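PDB 3UAM: chitin binding domain from Burkholderia pseudomallei, which probably binds chitin and acts on it as a copper-dependent lytic polysaccharide monooxygenase of family AA10. Local coordinates for residues A[112-117]-A[192-197]; A[152-157]-A[184-189]. One frame throughout, in Å; residues are numbered along the deposited sequence.

Contact 1: A[112-117]-A[192-197]; sequences QSLQIS and HVLLAV
L114 and I116 on strand 113-121 both meet L194 of strand 190-200, and through them the two sheets of a beta sandwich, the immunoglobulin-like core known from AA10 enzymes, are pressed together. No hydrogen bond joins the two segments; I116 and A196, whose CA atoms are 9.0 Å apart, belong to different sheets, so side chains alone bridge the interlayer space. The tight part is a trio of methyl groups. L194 extends with CG anti to its backbone N (chi1 -177°), which carries CD2 across to the facing layer, where it meets L114 tip to tip at 4.0 Å from that residue's CD2. I116 also comes tip to tip, but by another route: its chi2 of -62° points CD1 into the layer between the sheets with a lean toward L114, 3.8 Å from L114 CD2. One methyl of L194 is thus received by two neighbours of the opposite sheet. Packing between the segments slackens toward A196, where the short side chain leaves CB 5.2 Å from I116 CG2; here V24 of the strand 21-26 and Y131 of the strand 126-133 each touch both residues. The alternation of a beta strand explains the contrast with the outside, for S113 and Q115 turn their polar side chains to the solvent-exposed face of the three-stranded sheet, with S113 against N184 and Q115 against I180 and E182. Within the layer between the sheets, I116 completes the methyl trio by bringing CD1 to 4.1 Å from L194 CD2.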
loop_
_atom_site.group_PDB
_atom_site.type_symbol
_atom_site.label_atom_id
_atom_site.label_comp_id
_atom_site.label_asym_id
_atom_site.label_seq_id
_atom_site.Cartn_x
_atom_site.Cartn_y
_atom_site.Cartn_z
ATOM N N GLN A 112 -5.705 4.552 18.601
ATOM C CA GLN A 112 -5.911 5.837 17.970
ATOM C C GLN A 112 -6.673 5.773 16.632
ATOM O O GLN A 112 -6.348 4.948 15.773
ATOM C CB GLN A 112 -4.540 6.478 17.723
ATOM C CG GLN A 112 -4.606 7.912 17.261
ATOM C CD GLN A 112 -3.276 8.397 16.741
ATOM O OE1 GLN A 112 -2.228 8.189 17.367
ATOM N NE2 GLN A 112 -3.310 9.036 15.580
ATOM N N SER A 113 -7.665 6.654 16.469
ATOM C CA SER A 113 -8.364 6.820 15.189
ATOM C C SER A 113 -7.429 7.461 14.186
ATOM O O SER A 113 -6.843 8.491 14.461
ATOM C CB SER A 113 -9.605 7.706 15.316
ATOM O OG SER A 113 -10.485 7.214 16.287
ATOM N N LEU A 114 -7.268 6.832 13.042
ATOM C CA LEU A 114 -6.314 7.293 12.058
ATOM C C LEU A 114 -7.050 7.446 10.753
ATOM O O LEU A 114 -7.733 6.529 10.309
ATOM C CB LEU A 114 -5.180 6.279 11.904
ATOM C CG LEU A 114 -3.975 6.728 11.072
ATOM C CD1 LEU A 114 -3.250 7.863 11.772
ATOM C CD2 LEU A 114 -3.049 5.550 10.843
ATOM N N GLN A 115 -6.949 8.630 10.170
ATOM C CA GLN A 115 -7.547 8.895 8.878
ATOM C C GLN A 115 -6.462 8.767 7.806
ATOM O O GLN A 115 -5.400 9.393 7.894
ATOM C CB GLN A 115 -8.151 10.299 8.892
ATOM C CG GLN A 115 -9.156 10.562 7.800
ATOM C CD GLN A 115 -10.126 11.669 8.180
ATOM O OE1 GLN A 115 -9.774 12.830 8.073
ATOM N NE2 GLN A 115 -11.354 11.306 8.631
ATOM N N ILE A 116 -6.714 7.936 6.813
ATOM C CA ILE A 116 -5.807 7.768 5.681
ATOM C C ILE A 116 -6.394 8.476 4.468
ATOM O O ILE A 116 -7.602 8.299 4.171
ATOM C CB ILE A 116 -5.662 6.292 5.277
ATOM C CG1 ILE A 116 -5.319 5.407 6.483
ATOM C CG2 ILE A 116 -4.635 6.134 4.145
ATOM C CD1 ILE A 116 -4.015 5.729 7.157
ATOM N N SER A 117 -5.577 9.284 3.783
ATOM C CA SER A 117 -5.998 9.897 2.538
ATOM C C SER A 117 -5.111 9.448 1.379
ATOM O O SER A 117 -3.899 9.643 1.401
ATOM C CB SER A 117 -5.964 11.425 2.622
ATOM O OG SER A 117 -6.934 11.940 3.523
ATOM N N HIS A 192 6.508 0.353 13.970
ATOM C CA HIS A 192 5.662 -0.525 13.200
ATOM C C HIS A 192 5.397 0.047 11.835
ATOM O O HIS A 192 5.529 1.273 11.606
ATOM C CB HIS A 192 4.381 -0.795 13.949
ATOM C CG HIS A 192 4.594 -1.687 15.122
ATOM N ND1 HIS A 192 4.679 -3.025 14.999
ATOM C CD2 HIS A 192 4.862 -1.390 16.456
ATOM C CE1 HIS A 192 4.970 -3.563 16.210
ATOM N NE2 HIS A 192 5.072 -2.560 17.099
ATOM N N VAL A 193 5.102 -0.847 10.901
ATOM C CA VAL A 193 4.782 -0.429 9.546
ATOM C C VAL A 193 3.330 -0.724 9.218
ATOM O O VAL A 193 2.845 -1.811 9.466
ATOM C CB VAL A 193 5.745 -1.063 8.536
ATOM C CG1 VAL A 193 5.253 -0.848 7.104
ATOM C CG2 VAL A 193 7.143 -0.500 8.776
ATOM N N LEU A 194 2.637 0.286 8.689
ATOM C CA LEU A 194 1.311 0.145 8.119
ATOM C C LEU A 194 1.469 0.166 6.616
ATOM O O LEU A 194 1.895 1.186 6.039
ATOM C CB LEU A 194 0.421 1.298 8.569
ATOM C CG LEU A 194 -1.055 1.292 8.111
ATOM C CD1 LEU A 194 -1.821 0.154 8.726
ATOM C CD2 LEU A 194 -1.720 2.622 8.463
ATOM N N LEU A 195 1.184 -0.959 5.976
ATOM C CA LEU A 195 1.279 -1.063 4.538
ATOM C C LEU A 195 -0.105 -0.842 3.950
ATOM O O LEU A 195 -1.037 -1.617 4.200
ATOM C CB LEU A 195 1.811 -2.435 4.133
ATOM C CG LEU A 195 1.782 -2.754 2.633
ATOM C CD1 LEU A 195 2.693 -1.777 1.900
ATOM C CD2 LEU A 195 2.176 -4.211 2.409
ATOM N N ALA A 196 -0.237 0.225 3.177
ATOM C CA ALA A 196 -1.502 0.551 2.523
ATOM C C ALA A 196 -1.377 0.141 1.062
ATOM O O ALA A 196 -0.393 0.548 0.393
ATOM C CB ALA A 196 -1.783 2.048 2.656
ATOM N N VAL A 197 -2.352 -0.639 0.564
ATOM C CA VAL A 197 -2.301 -1.215 -0.782
ATOM C C VAL A 197 -3.602 -0.967 -1.550
ATOM O O VAL A 197 -4.688 -1.294 -1.064
ATOM C CB VAL A 197 -2.036 -2.734 -0.748
ATOM C CG1 VAL A 197 -1.812 -3.293 -2.162
ATOM C CG2 VAL A 197 -0.842 -3.050 0.157
#

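Contact 2: A[152-157]-A[184-189]; sequences DPLKVY and NLPTRT
At a classic beta bulge, where L154 and K155 both face Y131 of the neighbouring strand, L154 packs against P186 at the margin of the beta sandwich, where strand 155-158 begins and the loop after strand 179-184 sets off. L154 holds CG anti to its backbone N (chi1 176°), and the extended chain presents both methyls to the proline ring, which they cross at a slant. P186 CD is the atom that meets them: it is 3.9 Å from L154 CD1 and equally far from L154 CD2. Beyond this pair the fork diverges. CD1 leans over the backbone of the loop, 4.0 Å from N184 O, while CD2 comes more loosely toward the buried L185, whose CB points away although the end of its side chain bends back. The same proline ring serves a second partner, since P186 CG lies 3.6 Å above one face of the R188 guanidinium, offset toward its rim. That group is fixed in rotation by directional bonds: R188 NH1 donates to T187 O at 2.9 Å along a nearly straight N-H (166°), approaching from above the carbonyl plane, and NE donates to T134 O. The ion pair from NH2 to E150 is long and weak. N184 turns its amide elsewhere, donating from ND2 to G111 O. Two kinds of chemistry therefore meet at P186. Toward L154 the contact is apolar, without a hydrogen bond, whereas on the arginine side a flat cation, oriented by its own donors, takes one ring carbon of the proline near the rim of its face.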
loop_
_atom_site.group_PDB
_atom_site.type_symbol
_atom_site.label_atom_id
_atom_site.label_comp_id
_atom_site.label_asym_id
_atom_site.label_seq_id
_atom_site.Cartn_x
_atom_site.Cartn_y
_atom_site.Cartn_z
ATOM N N ASP A 152 -3.839 -11.394 8.858
ATOM C CA ASP A 152 -5.138 -10.773 8.673
ATOM C C ASP A 152 -4.979 -9.262 8.527
ATOM O O ASP A 152 -4.336 -8.621 9.336
ATOM C CB ASP A 152 -6.067 -11.094 9.840
ATOM C CG ASP A 152 -6.367 -12.569 9.940
ATOM O OD1 ASP A 152 -6.281 -13.306 8.918
ATOM O OD2 ASP A 152 -6.674 -13.013 11.046
ATOM N N PRO A 153 -5.584 -8.693 7.487
ATOM C CA PRO A 153 -5.435 -7.249 7.321
ATOM C C PRO A 153 -6.048 -6.498 8.501
ATOM O O PRO A 153 -6.989 -6.969 9.126
ATOM C CB PRO A 153 -6.169 -6.948 6.007
ATOM C CG PRO A 153 -7.013 -8.150 5.717
ATOM C CD PRO A 153 -6.423 -9.314 6.453
ATOM N N LEU A 154 -5.468 -5.348 8.820
ATOM C CA LEU A 154 -6.050 -4.470 9.825
ATOM C C LEU A 154 -7.414 -3.973 9.336
ATOM O O LEU A 154 -8.373 -3.955 10.089
ATOM C CB LEU A 154 -5.112 -3.291 10.118
ATOM C CG LEU A 154 -5.642 -2.226 11.083
ATOM C CD1 LEU A 154 -5.995 -2.867 12.441
ATOM C CD2 LEU A 154 -4.604 -1.120 11.197
ATOM N N LYS A 155 -7.502 -3.624 8.056
ATOM C CA LYS A 155 -8.753 -3.142 7.482
ATOM C C LYS A 155 -8.795 -3.358 5.966
ATOM O O LYS A 155 -7.776 -3.258 5.282
ATOM C CB LYS A 155 -8.942 -1.664 7.817
ATOM C CG LYS A 155 -10.279 -1.093 7.363
ATOM C CD LYS A 155 -11.306 -1.188 8.454
ATOM C CE LYS A 155 -12.614 -0.593 7.999
ATOM N NZ LYS A 155 -13.555 -0.877 9.104
ATOM N N VAL A 156 -9.978 -3.688 5.459
ATOM C CA VAL A 156 -10.172 -3.866 4.027
ATOM C C VAL A 156 -11.379 -3.012 3.637
ATOM O O VAL A 156 -12.381 -3.012 4.356
ATOM C CB VAL A 156 -10.453 -5.344 3.670
ATOM C CG1 VAL A 156 -10.639 -5.508 2.171
ATOM C CG2 VAL A 156 -9.334 -6.275 4.170
ATOM N N TYR A 157 -11.285 -2.310 2.507
ATOM C CA TYR A 157 -12.446 -1.670 1.885
ATOM C C TYR A 157 -12.635 -2.278 0.503
ATOM O O TYR A 157 -11.823 -2.048 -0.406
ATOM C CB TYR A 157 -12.224 -0.161 1.766
ATOM C CG TYR A 157 -12.094 0.547 3.091
ATOM C CD1 TYR A 157 -10.862 0.645 3.719
ATOM C CD2 TYR A 157 -13.214 1.141 3.707
ATOM C CE1 TYR A 157 -10.720 1.299 4.929
ATOM C CE2 TYR A 157 -13.091 1.782 4.939
ATOM C CZ TYR A 157 -11.828 1.863 5.532
ATOM O OH TYR A 157 -11.659 2.506 6.722
ATOM N N ASN A 184 -9.238 2.353 13.611
ATOM C CA ASN A 184 -8.474 2.432 14.834
ATOM C C ASN A 184 -7.240 1.592 14.717
ATOM O O ASN A 184 -7.315 0.431 14.299
ATOM C CB ASN A 184 -9.294 1.948 16.017
ATOM C CG ASN A 184 -10.460 2.851 16.295
ATOM O OD1 ASN A 184 -11.560 2.602 15.818
ATOM N ND2 ASN A 184 -10.219 3.943 17.023
ATOM N N LEU A 185 -6.102 2.159 15.107
ATOM C CA LEU A 185 -4.872 1.387 15.174
ATOM C C LEU A 185 -4.982 0.361 16.300
ATOM O O LEU A 185 -5.596 0.639 17.334
ATOM C CB LEU A 185 -3.656 2.305 15.420
ATOM C CG LEU A 185 -3.282 3.306 14.331
ATOM C CD1 LEU A 185 -2.117 4.202 14.771
ATOM C CD2 LEU A 185 -2.970 2.581 13.031
ATOM N N PRO A 186 -4.365 -0.816 16.123
ATOM C CA PRO A 186 -4.378 -1.824 17.187
ATOM C C PRO A 186 -3.379 -1.485 18.303
ATOM O O PRO A 186 -2.772 -0.421 18.290
ATOM C CB PRO A 186 -3.971 -3.095 16.451
ATOM C CG PRO A 186 -3.066 -2.608 15.370
ATOM C CD PRO A 186 -3.532 -1.234 14.987
ATOM N N THR A 187 -3.228 -2.399 19.251
ATOM C CA THR A 187 -2.307 -2.261 20.377
ATOM C C THR A 187 -0.870 -2.627 19.980
ATOM O O THR A 187 -0.608 -3.757 19.576
ATOM C CB THR A 187 -2.764 -3.183 21.520
ATOM O OG1 THR A 187 -4.093 -2.800 21.905
ATOM C CG2 THR A 187 -1.806 -3.120 22.749
ATOM N N ARG A 188 0.041 -1.663 20.073
ATOM C CA ARG A 188 1.456 -1.851 19.706
ATOM C C ARG A 188 2.332 -0.892 20.528
ATOM O O ARG A 188 1.843 0.094 21.087
ATOM C CB ARG A 188 1.696 -1.541 18.219
ATOM C CG ARG A 188 1.035 -2.440 17.171
ATOM C CD ARG A 188 1.589 -3.845 17.188
ATOM N NE ARG A 188 1.089 -4.664 16.095
ATOM C CZ ARG A 188 -0.097 -5.276 16.059
ATOM N NH1 ARG A 188 -0.959 -5.150 17.054
ATOM N NH2 ARG A 188 -0.438 -6.012 15.007
ATOM N N THR A 189 3.621 -1.206 20.608
ATOM C CA THR A 189 4.642 -0.277 21.085
ATOM C C THR A 189 5.812 -0.237 20.091
ATOM O O THR A 189 6.097 -1.221 19.414
ATOM C CB THR A 189 5.197 -0.725 22.443
ATOM O OG1 THR A 189 4.111 -1.212 23.231
ATOM C CG2 THR A 189 5.872 0.429 23.171
#

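In the fold
Centres 8 Å apart, the two contacts continue one another, and both segments of contact 2 fall, in sequence, between those of contact 1. Two leucine pairs make the join: L114 CD2 packs 3.7 Å from L185 CD2, and L194 CD1 lies 3.9 Å from L154 CD2. The apolar layer of 112-117 with 192-197 is thus joined through these leucines to the edge formed by 152-157 with 184-189. Backbone adds a link, a probable hydrogen bond from L185 N to Q112 O of 2.9 Å, where the loop leaves the three-stranded sheet. Read together, they show a sandwich core grading from a buried interior to a partly exposed margin.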